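PDB 1YB4: tartronic semialdehyde reductase from Salmonella typhimurium, which probably catalyses the reversible NAD(P)H-dependent reduction of tartronate semialdehyde (2-hydroxy-3-oxopropanoate) to (R)-glycerate, as a member of the HIBADH-related family. Local coordinates for residues 241-244 / 245-249; 232-235 / 236-239; 281-284 / 285-289; 214-217 / 218-222. All coordinates share one frame; numbering follows the deposited sequence.

Contact 1 (241-244 / 245-249); sequences DLNL and ALQSA
The hydroxyl of S248 bonds back to the carbonyl of L244 one turn earlier in the alpha-helix 235-251, part of the all-helical C-terminal half of this HIBADH-family reductase. L244 O is gripped twice, by S248 N at 2.8 Å and by S248 OG at the same length. The amide lies only slightly off the carbonyl plane, whereas OG comes in from above it, 45° out. With OG anti to its own carbonyl carbon (chi1 -64°), the hydroxyl is folded back along the helix, and this buried polar atom is satisfied within the turn. Of the three preceding carbonyls, D241 O takes A245 N at 3.2 Å, besides a weak bond from L244 N; L242 O takes L246 N and N243 O takes Q247 N. N243 and Q247 point the same way from successive turns, side by side on the face that meets a second subunit; there Q247 OE1 faces the side-chain amide of N243 of that subunit, as modelled a hydrogen bond. D241 lies near K172, the predicted active-site lysine, and its OD2 accepts a weak bond from Q176. A245 packs on V173 and I177 of helix 167-195, and L242 between that helix and helix 257-271. Over the L242 carbonyl bends L246, its CG 3.3 Å from L242 O.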
loop_
_atom_site.group_PDB
_atom_site.type_symbol
_atom_site.label_atom_id
_atom_site.label_comp_id
_atom_site.label_asym_id
_atom_site.label_seq_id
_atom_site.Cartn_x
_atom_site.Cartn_y
_atom_site.Cartn_z
ATOM N N ASP A 241 -10.684 4.024 15.700
ATOM C CA ASP A 241 -10.066 5.324 15.460
ATOM C C ASP A 241 -9.568 5.486 14.018
ATOM O O ASP A 241 -9.869 6.492 13.377
ATOM C CB ASP A 241 -8.909 5.576 16.437
ATOM C CG ASP A 241 -9.389 5.976 17.817
ATOM O OD1 ASP A 241 -10.408 6.701 17.898
ATOM O OD2 ASP A 241 -8.743 5.577 18.813
ATOM N N LEU A 242 -8.814 4.514 13.507
ATOM C CA LEU A 242 -8.321 4.618 12.138
ATOM C C LEU A 242 -9.480 4.721 11.164
ATOM O O LEU A 242 -9.317 5.200 10.054
ATOM C CB LEU A 242 -7.433 3.430 11.768
ATOM C CG LEU A 242 -6.080 3.386 12.488
ATOM C CD1 LEU A 242 -5.199 2.325 11.814
ATOM C CD2 LEU A 242 -5.403 4.766 12.446
ATOM N N ASN A 243 -10.663 4.292 11.590
ATOM C CA ASN A 243 -11.832 4.381 10.722
ATOM C C ASN A 243 -12.295 5.839 10.637
ATOM O O ASN A 243 -12.814 6.274 9.598
ATOM C CB ASN A 243 -12.971 3.498 11.225
ATOM C CG ASN A 243 -14.045 3.285 10.167
ATOM O OD1 ASN A 243 -15.236 3.389 10.450
ATOM N ND2 ASN A 243 -13.624 2.989 8.935
ATOM N N LEU A 244 -12.111 6.600 11.718
ATOM C CA LEU A 244 -12.468 8.015 11.695
ATOM C C LEU A 244 -11.551 8.708 10.706
ATOM O O LEU A 244 -12.004 9.461 9.852
ATOM C CB LEU A 244 -12.283 8.638 13.063
ATOM C CG LEU A 244 -13.457 8.425 13.997
ATOM C CD1 LEU A 244 -13.084 8.880 15.397
ATOM C CD2 LEU A 244 -14.651 9.193 13.450
ATOM N N ALA A 245 -10.254 8.441 10.824
ATOM C CA ALA A 245 -9.259 9.028 9.924
ATOM C C ALA A 245 -9.573 8.702 8.465
ATOM O O ALA A 245 -9.607 9.592 7.620
ATOM C CB ALA A 245 -7.863 8.528 10.268
ATOM N N LEU A 246 -9.809 7.431 8.166
ATOM C CA LEU A 246 -10.113 7.036 6.790
ATOM C C LEU A 246 -11.446 7.597 6.258
ATOM O O LEU A 246 -11.549 7.932 5.085
ATOM C CB LEU A 246 -10.072 5.505 6.673
ATOM C CG LEU A 246 -8.655 4.929 6.794
ATOM C CD1 LEU A 246 -8.705 3.428 6.997
ATOM C CD2 LEU A 246 -7.867 5.290 5.537
ATOM N N GLN A 247 -12.459 7.706 7.110
ATOM C CA GLN A 247 -13.733 8.263 6.666
ATOM C C GLN A 247 -13.573 9.774 6.483
ATOM O O GLN A 247 -14.144 10.355 5.558
ATOM C CB GLN A 247 -14.848 7.968 7.677
ATOM C CG GLN A 247 -15.286 6.512 7.736
ATOM C CD GLN A 247 -15.851 6.010 6.410
ATOM O OE1 GLN A 247 -15.116 5.571 5.525
ATOM N NE2 GLN A 247 -17.167 6.087 6.266
ATOM N N SER A 248 -12.793 10.403 7.363
ATOM C CA SER A 248 -12.533 11.839 7.273
ATOM C C SER A 248 -11.729 12.075 6.002
ATOM O O SER A 248 -12.016 12.976 5.203
ATOM C CB SER A 248 -11.715 12.325 8.481
ATOM O OG SER A 248 -12.436 12.178 9.697
ATOM N N ALA A 249 -10.712 11.242 5.830
ATOM C CA ALA A 249 -9.840 11.304 4.673
ATOM C C ALA A 249 -10.666 11.209 3.407
ATOM O O ALA A 249 -10.427 11.948 2.455
ATOM C CB ALA A 249 -8.831 10.169 4.717
#

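Contact 2 (232-235 / 236-239); sequences GFKI and ALHQ
The entry into helix 235-251, where a loop turns into the first helical turn with K234 as N-cap, brings F233 against H238 and L237, with F233 near K172, the predicted active-site lysine. F233 has CG anti to its backbone N (chi1 -165°), which carries the ring over the start of the helix. Its edge is directed at the imidazole face of H238 in an offset edge-to-face (T-shaped) pair, with centroids 5.5 Å apart and planes at 80°. Its leading atom, F233 CE2, also lies 3.5 Å from H238 CB. One face of the same phenyl ring is covered by L237 CB in a CH-pi contact, 4.2 Å from the centroid and displaced toward the rim. The imidazole is held by bonds at both nitrogens: NE2 to the carbonyl of Q176 on helix 167-195, and ND1 to H279, whose ring also meets that of F233. These bonds fix the face that F233 approaches. In the backbone, H238 N donates to K234 O at 3.0 Å, while L237 N reaches the same carbonyl by a weak, bent bond. On another side of the turn, I235 O takes Q239 N at 2.8 Å, and I235 CG2 touches Q239 CG at 4.0 Å.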
loop_
_atom_site.group_PDB
_atom_site.type_symbol
_atom_site.label_atom_id
_atom_site.label_comp_id
_atom_site.label_asym_id
_atom_site.label_seq_id
_atom_site.Cartn_x
_atom_site.Cartn_y
_atom_site.Cartn_z
ATOM N N GLY A 232 -3.528 -1.912 26.901
ATOM C CA GLY A 232 -3.134 -0.603 27.366
ATOM C C GLY A 232 -4.023 0.206 26.445
ATOM O O GLY A 232 -4.579 1.237 26.821
ATOM N N PHE A 233 -4.156 -0.312 25.224
ATOM C CA PHE A 233 -4.986 0.266 24.176
ATOM C C PHE A 233 -5.269 -0.849 23.156
ATOM O O PHE A 233 -4.390 -1.220 22.362
ATOM C CB PHE A 233 -4.273 1.441 23.497
ATOM C CG PHE A 233 -5.190 2.290 22.665
ATOM C CD1 PHE A 233 -6.125 3.116 23.271
ATOM C CD2 PHE A 233 -5.184 2.193 21.283
ATOM C CE1 PHE A 233 -7.037 3.829 22.520
ATOM C CE2 PHE A 233 -6.094 2.904 20.521
ATOM C CZ PHE A 233 -7.026 3.720 21.141
ATOM N N LYS A 234 -6.489 -1.386 23.194
ATOM C CA LYS A 234 -6.880 -2.484 22.304
ATOM C C LYS A 234 -6.801 -2.159 20.813
ATOM O O LYS A 234 -7.083 -1.038 20.380
ATOM C CB LYS A 234 -8.316 -2.970 22.607
ATOM C CG LYS A 234 -8.608 -3.465 24.032
ATOM C CD LYS A 234 -10.072 -3.918 24.145
ATOM C CE LYS A 234 -10.566 -4.056 25.595
ATOM N NZ LYS A 234 -9.711 -4.938 26.443
ATOM N N ILE A 235 -6.423 -3.162 20.031
ATOM C CA ILE A 235 -6.340 -3.016 18.593
ATOM C C ILE A 235 -7.734 -2.678 18.090
ATOM O O ILE A 235 -7.899 -1.800 17.248
ATOM C CB ILE A 235 -5.807 -4.314 17.950
ATOM C CG1 ILE A 235 -4.309 -4.427 18.254
ATOM C CG2 ILE A 235 -6.081 -4.328 16.447
ATOM C CD1 ILE A 235 -3.612 -5.643 17.657
ATOM N N ALA A 236 -8.747 -3.346 18.631
ATOM C CA ALA A 236 -10.125 -3.059 18.219
ATOM C C ALA A 236 -10.435 -1.565 18.362
ATOM O O ALA A 236 -11.182 -0.991 17.575
ATOM C CB ALA A 236 -11.102 -3.865 19.044
ATOM N N LEU A 237 -9.856 -0.943 19.378
ATOM C CA LEU A 237 -10.048 0.475 19.622
ATOM C C LEU A 237 -9.315 1.334 18.581
ATOM O O LEU A 237 -9.886 2.263 17.987
ATOM C CB LEU A 237 -9.557 0.807 21.028
ATOM C CG LEU A 237 -10.704 0.902 22.023
ATOM C CD1 LEU A 237 -10.249 0.438 23.406
ATOM C CD2 LEU A 237 -11.215 2.355 22.035
ATOM N N HIS A 238 -8.041 1.027 18.363
ATOM C CA HIS A 238 -7.280 1.773 17.382
ATOM C C HIS A 238 -7.912 1.545 16.003
ATOM O O HIS A 238 -7.724 2.352 15.085
ATOM C CB HIS A 238 -5.801 1.344 17.392
ATOM C CG HIS A 238 -4.859 2.443 17.016
ATOM N ND1 HIS A 238 -3.520 2.425 17.350
ATOM C CD2 HIS A 238 -5.065 3.601 16.343
ATOM C CE1 HIS A 238 -2.944 3.527 16.901
ATOM N NE2 HIS A 238 -3.861 4.257 16.286
ATOM N N GLN A 239 -8.668 0.455 15.859
ATOM C CA GLN A 239 -9.342 0.170 14.584
ATOM C C GLN A 239 -10.460 1.189 14.375
ATOM O O GLN A 239 -10.554 1.817 13.320
ATOM C CB GLN A 239 -9.924 -1.249 14.567
ATOM C CG GLN A 239 -8.901 -2.360 14.378
ATOM C CD GLN A 239 -9.184 -3.229 13.161
ATOM O OE1 GLN A 239 -8.997 -2.800 12.023
ATOM N NE2 GLN A 239 -9.646 -4.454 13.397
#

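Contact 3 (281-284 / 285-289); sequences AMVQ and ALELM
V283 and E287 meet one turn apart on the short C-terminal helix 283-290, which packs against helices 167-195 and 257-271 of the helical domain. The backbone bonds come first. V283 O accepts E287 N at 3.0 Å and Q284 O accepts L288 N at 2.9 Å, both in the i to i+4 spacing of an alpha-helix. A285 N instead donates to M282 O, three residues back, at 2.8 Å, from above the carbonyl plane. Charge pairing makes the second group, and its partners lie elsewhere in the chain: R227 and K293 form salt bridges with the two carboxylate oxygens of E287, and the amide of L294 adds a hydrogen bond. This buried carboxylate thus ties the helix to the tail of the chain and would probably be kept ionised by the two cations. Contacts along the aliphatic parts form the third group. With CG anti to its carbonyl carbon (chi1 -70°), the chain of E287 turns back over the preceding turn, and E287 CD comes within 4.0 Å of V283 CG2. E287 OE1 lies beside Q284, 3.7 Å from Q284 CG, with the carboxylate turned 60° to the amide plane. The selenomethionine M282 packs on I183 and S187 of helix 167-195. L288 meets its counterpart in a neighbouring subunit, and on its own helix L288 CB rests 3.4 Å from Q284 O.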
loop_
_atom_site.group_PDB
_atom_site.type_symbol
_atom_site.label_atom_id
_atom_site.label_comp_id
_atom_site.label_asym_id
_atom_site.label_seq_id
_atom_site.Cartn_x
_atom_site.Cartn_y
_atom_site.Cartn_z
ATOM N N ALA A 281 0.733 -5.098 19.622
ATOM C CA ALA A 281 0.570 -6.438 19.081
ATOM C C ALA A 281 0.611 -6.413 17.546
ATOM O O ALA A 281 0.604 -7.456 16.880
ATOM C CB ALA A 281 -0.739 -7.015 19.558
HETATM N N MSE A 282 0.631 -5.204 17.005
HETATM C CA MSE A 282 0.707 -4.978 15.571
HETATM C C MSE A 282 1.812 -5.822 14.966
HETATM O O MSE A 282 1.642 -6.402 13.899
HETATM C CB MSE A 282 1.008 -3.495 15.310
HETATM C CG MSE A 282 1.515 -3.151 13.918
HETATM SE SE MSE A 282 0.143 -3.293 12.575
HETATM C CE MSE A 282 0.762 -4.848 11.688
ATOM N N VAL A 283 2.941 -5.888 15.665
ATOM C CA VAL A 283 4.116 -6.610 15.199
ATOM C C VAL A 283 3.821 -8.023 14.753
ATOM O O VAL A 283 4.478 -8.558 13.854
ATOM C CB VAL A 283 5.225 -6.625 16.293
ATOM C CG1 VAL A 283 4.727 -7.342 17.529
ATOM C CG2 VAL A 283 6.502 -7.271 15.751
ATOM N N GLN A 284 2.822 -8.632 15.365
ATOM C CA GLN A 284 2.472 -10.001 15.009
ATOM C C GLN A 284 2.031 -10.126 13.552
ATOM O O GLN A 284 2.238 -11.164 12.926
ATOM C CB GLN A 284 1.370 -10.523 15.938
ATOM C CG GLN A 284 1.801 -10.598 17.394
ATOM C CD GLN A 284 0.822 -11.369 18.256
ATOM O OE1 GLN A 284 -0.306 -10.930 18.484
ATOM N NE2 GLN A 284 1.249 -12.533 18.730
ATOM N N ALA A 285 1.431 -9.068 13.011
ATOM C CA ALA A 285 0.971 -9.107 11.632
ATOM C C ALA A 285 2.140 -9.249 10.689
ATOM O O ALA A 285 2.084 -10.026 9.744
ATOM C CB ALA A 285 0.185 -7.869 11.302
ATOM N N LEU A 286 3.208 -8.500 10.940
ATOM C CA LEU A 286 4.371 -8.607 10.077
ATOM C C LEU A 286 5.154 -9.892 10.344
ATOM O O LEU A 286 5.806 -10.428 9.445
ATOM C CB LEU A 286 5.257 -7.375 10.225
ATOM C CG LEU A 286 4.483 -6.197 9.636
ATOM C CD1 LEU A 286 3.643 -5.559 10.702
ATOM C CD2 LEU A 286 5.422 -5.210 9.072
ATOM N N GLU A 287 5.090 -10.395 11.575
ATOM C CA GLU A 287 5.784 -11.644 11.882
ATOM C C GLU A 287 5.101 -12.726 11.053
ATOM O O GLU A 287 5.760 -13.561 10.451
ATOM C CB GLU A 287 5.699 -11.976 13.375
ATOM C CG GLU A 287 6.524 -11.046 14.251
ATOM C CD GLU A 287 6.301 -11.288 15.733
ATOM O OE1 GLU A 287 5.139 -11.523 16.119
ATOM O OE2 GLU A 287 7.273 -11.229 16.513
ATOM N N LEU A 288 3.773 -12.686 11.003
ATOM C CA LEU A 288 2.996 -13.666 10.241
ATOM C C LEU A 288 3.349 -13.603 8.750
ATOM O O LEU A 288 3.572 -14.635 8.100
ATOM C CB LEU A 288 1.499 -13.388 10.425
ATOM C CG LEU A 288 0.503 -14.319 9.729
ATOM C CD1 LEU A 288 0.688 -15.722 10.242
ATOM C CD2 LEU A 288 -0.926 -13.859 9.995
HETATM N N MSE A 289 3.406 -12.378 8.230
HETATM C CA MSE A 289 3.697 -12.138 6.828
HETATM C C MSE A 289 5.136 -12.439 6.421
HETATM O O MSE A 289 5.454 -12.473 5.231
HETATM C CB MSE A 289 3.317 -10.692 6.486
HETATM C CG MSE A 289 1.800 -10.443 6.563
HETATM SE SE MSE A 289 1.236 -8.629 6.999
HETATM C CE MSE A 289 1.344 -7.859 5.222
#

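Contact 4 (214-217 / 218-222); sequences SRIL and EVHGE
R215 reaches E218 and V219 along the first turn of helix 215-225. From CB the chain leaves with CG anti to the backbone N (chi1 -179°), then bends at chi2 (55°), bringing the guanidinium back over the next turn. NE passes 4.1 Å from V219 CG2. That methyl, V219 CG2, lies over one face of the guanidinium, 3.6 Å above its plane and toward the rim, 3.7 Å from R215 CZ. At the tip NH1 meets E218 OE2 at 3.4 Å in a salt bridge. The carboxylate stands at the guanidinium edge with its plane turned 66° away, so the two groups do not pair flat; the bridge is also long. F211 of the third subunit adds a cation-pi contact to the same arginine.

I216 packs against H220: its CG2 lies 3.8 Å from H220 CB, and its delta methyl comes in obliquely to the imidazole. H220 also meets the ring of F211 from that neighbouring subunit. In the backbone, E218 N donates to S214 O, V219 N makes a weak bond to R215 O, and G221 N turns to I216 O in an i to i+5 bond, a local departure from alpha spacing. A CA-H...O contact from G221 to L217 O accompanies this shift. Before the first turn, S214 OG accepts L217 N at 2.6 Å, nearly straight. The arrangement is that of a serine N-cap opening an alpha-helix, here set at a subunit interface.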
loop_
_atom_site.group_PDB
_atom_site.type_symbol
_atom_site.label_atom_id
_atom_site.label_comp_id
_atom_site.label_asym_id
_atom_site.label_seq_id
_atom_site.Cartn_x
_atom_site.Cartn_y
_atom_site.Cartn_z
ATOM N N SER A 214 11.825 7.571 19.001
ATOM C CA SER A 214 10.414 7.881 19.151
ATOM C C SER A 214 9.890 7.415 20.502
ATOM O O SER A 214 10.503 6.575 21.170
ATOM C CB SER A 214 9.586 7.199 18.051
ATOM O OG SER A 214 9.194 5.885 18.437
ATOM N N ARG A 215 8.736 7.951 20.887
ATOM C CA ARG A 215 8.096 7.579 22.138
ATOM C C ARG A 215 7.524 6.173 21.972
ATOM O O ARG A 215 7.288 5.468 22.960
ATOM C CB ARG A 215 6.986 8.576 22.454
ATOM C CG ARG A 215 6.250 8.318 23.737
ATOM C CD ARG A 215 7.180 8.242 24.932
ATOM N NE ARG A 215 6.405 8.106 26.160
ATOM C CZ ARG A 215 6.875 7.606 27.299
ATOM N NH1 ARG A 215 8.137 7.182 27.380
ATOM N NH2 ARG A 215 6.080 7.533 28.360
ATOM N N ILE A 216 7.326 5.781 20.709
ATOM C CA ILE A 216 6.793 4.468 20.329
ATOM C C ILE A 216 7.863 3.374 20.343
ATOM O O ILE A 216 7.614 2.274 20.839
ATOM C CB ILE A 216 6.168 4.508 18.905
ATOM C CG1 ILE A 216 4.915 5.381 18.918
ATOM C CG2 ILE A 216 5.843 3.085 18.417
ATOM C CD1 ILE A 216 3.851 4.866 19.828
ATOM N N LEU A 217 9.030 3.655 19.764
ATOM C CA LEU A 217 10.118 2.681 19.764
ATOM C C LEU A 217 10.549 2.410 21.204
ATOM O O LEU A 217 10.913 1.297 21.563
ATOM C CB LEU A 217 11.310 3.219 18.979
ATOM C CG LEU A 217 12.609 2.412 19.061
ATOM C CD1 LEU A 217 12.400 1.035 18.427
ATOM C CD2 LEU A 217 13.734 3.174 18.369
ATOM N N GLU A 218 10.503 3.443 22.030
ATOM C CA GLU A 218 10.893 3.297 23.420
ATOM C C GLU A 218 9.950 2.387 24.198
ATOM O O GLU A 218 10.376 1.368 24.753
ATOM C CB GLU A 218 10.936 4.657 24.098
ATOM C CG GLU A 218 11.564 4.614 25.465
ATOM C CD GLU A 218 11.360 5.901 26.211
ATOM O OE1 GLU A 218 11.293 6.964 25.542
ATOM O OE2 GLU A 218 11.275 5.846 27.459
ATOM N N VAL A 219 8.673 2.760 24.241
ATOM C CA VAL A 219 7.684 1.976 24.956
ATOM C C VAL A 219 7.231 0.744 24.186
ATOM O O VAL A 219 7.529 -0.382 24.586
ATOM C CB VAL A 219 6.447 2.822 25.313
ATOM C CG1 VAL A 219 5.436 1.960 26.084
ATOM C CG2 VAL A 219 6.866 4.041 26.164
ATOM N N HIS A 220 6.514 0.957 23.084
ATOM C CA HIS A 220 6.011 -0.136 22.257
ATOM C C HIS A 220 7.100 -1.051 21.734
ATOM O O HIS A 220 6.895 -2.262 21.592
ATOM C CB HIS A 220 5.203 0.431 21.097
ATOM C CG HIS A 220 4.070 1.292 21.538
ATOM N ND1 HIS A 220 4.259 2.560 22.050
ATOM C CD2 HIS A 220 2.743 1.040 21.637
ATOM C CE1 HIS A 220 3.095 3.046 22.447
ATOM N NE2 HIS A 220 2.160 2.144 22.209
ATOM N N GLY A 221 8.261 -0.477 21.434
ATOM C CA GLY A 221 9.357 -1.299 20.956
ATOM C C GLY A 221 9.604 -2.390 21.978
ATOM O O GLY A 221 9.647 -3.577 21.663
ATOM N N GLU A 222 9.743 -1.968 23.227
ATOM C CA GLU A 222 9.979 -2.875 24.345
ATOM C C GLU A 222 8.859 -3.924 24.448
ATOM O O GLU A 222 9.126 -5.119 24.590
ATOM C CB GLU A 222 10.071 -2.058 25.641
ATOM C CG GLU A 222 10.578 -2.816 26.859
ATOM C CD GLU A 222 12.097 -2.895 26.911
ATOM O OE1 GLU A 222 12.704 -3.497 25.992
ATOM O OE2 GLU A 222 12.684 -2.351 27.876
#

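Each contact joins adjoining segments, so none closes a long loop; the four run in series along the chain without nesting or crossing. Contact 4 comes first, at the start of helix 215-225. The chain then loops to contact 2, which opens helix 235-251, and contact 1 continues on that helix; the two touch where D241 OD2 meets F233 CZ, 3.4 Å away. Contact 3 follows near the C terminus and meets contact 2 through I235 and A281. Contacts 3 and 4 lie about 16 Å apart between centres, and both touch the third subunit. All four regions pack side chains against the long helix 167-195, which carries the predicted active-site lysine.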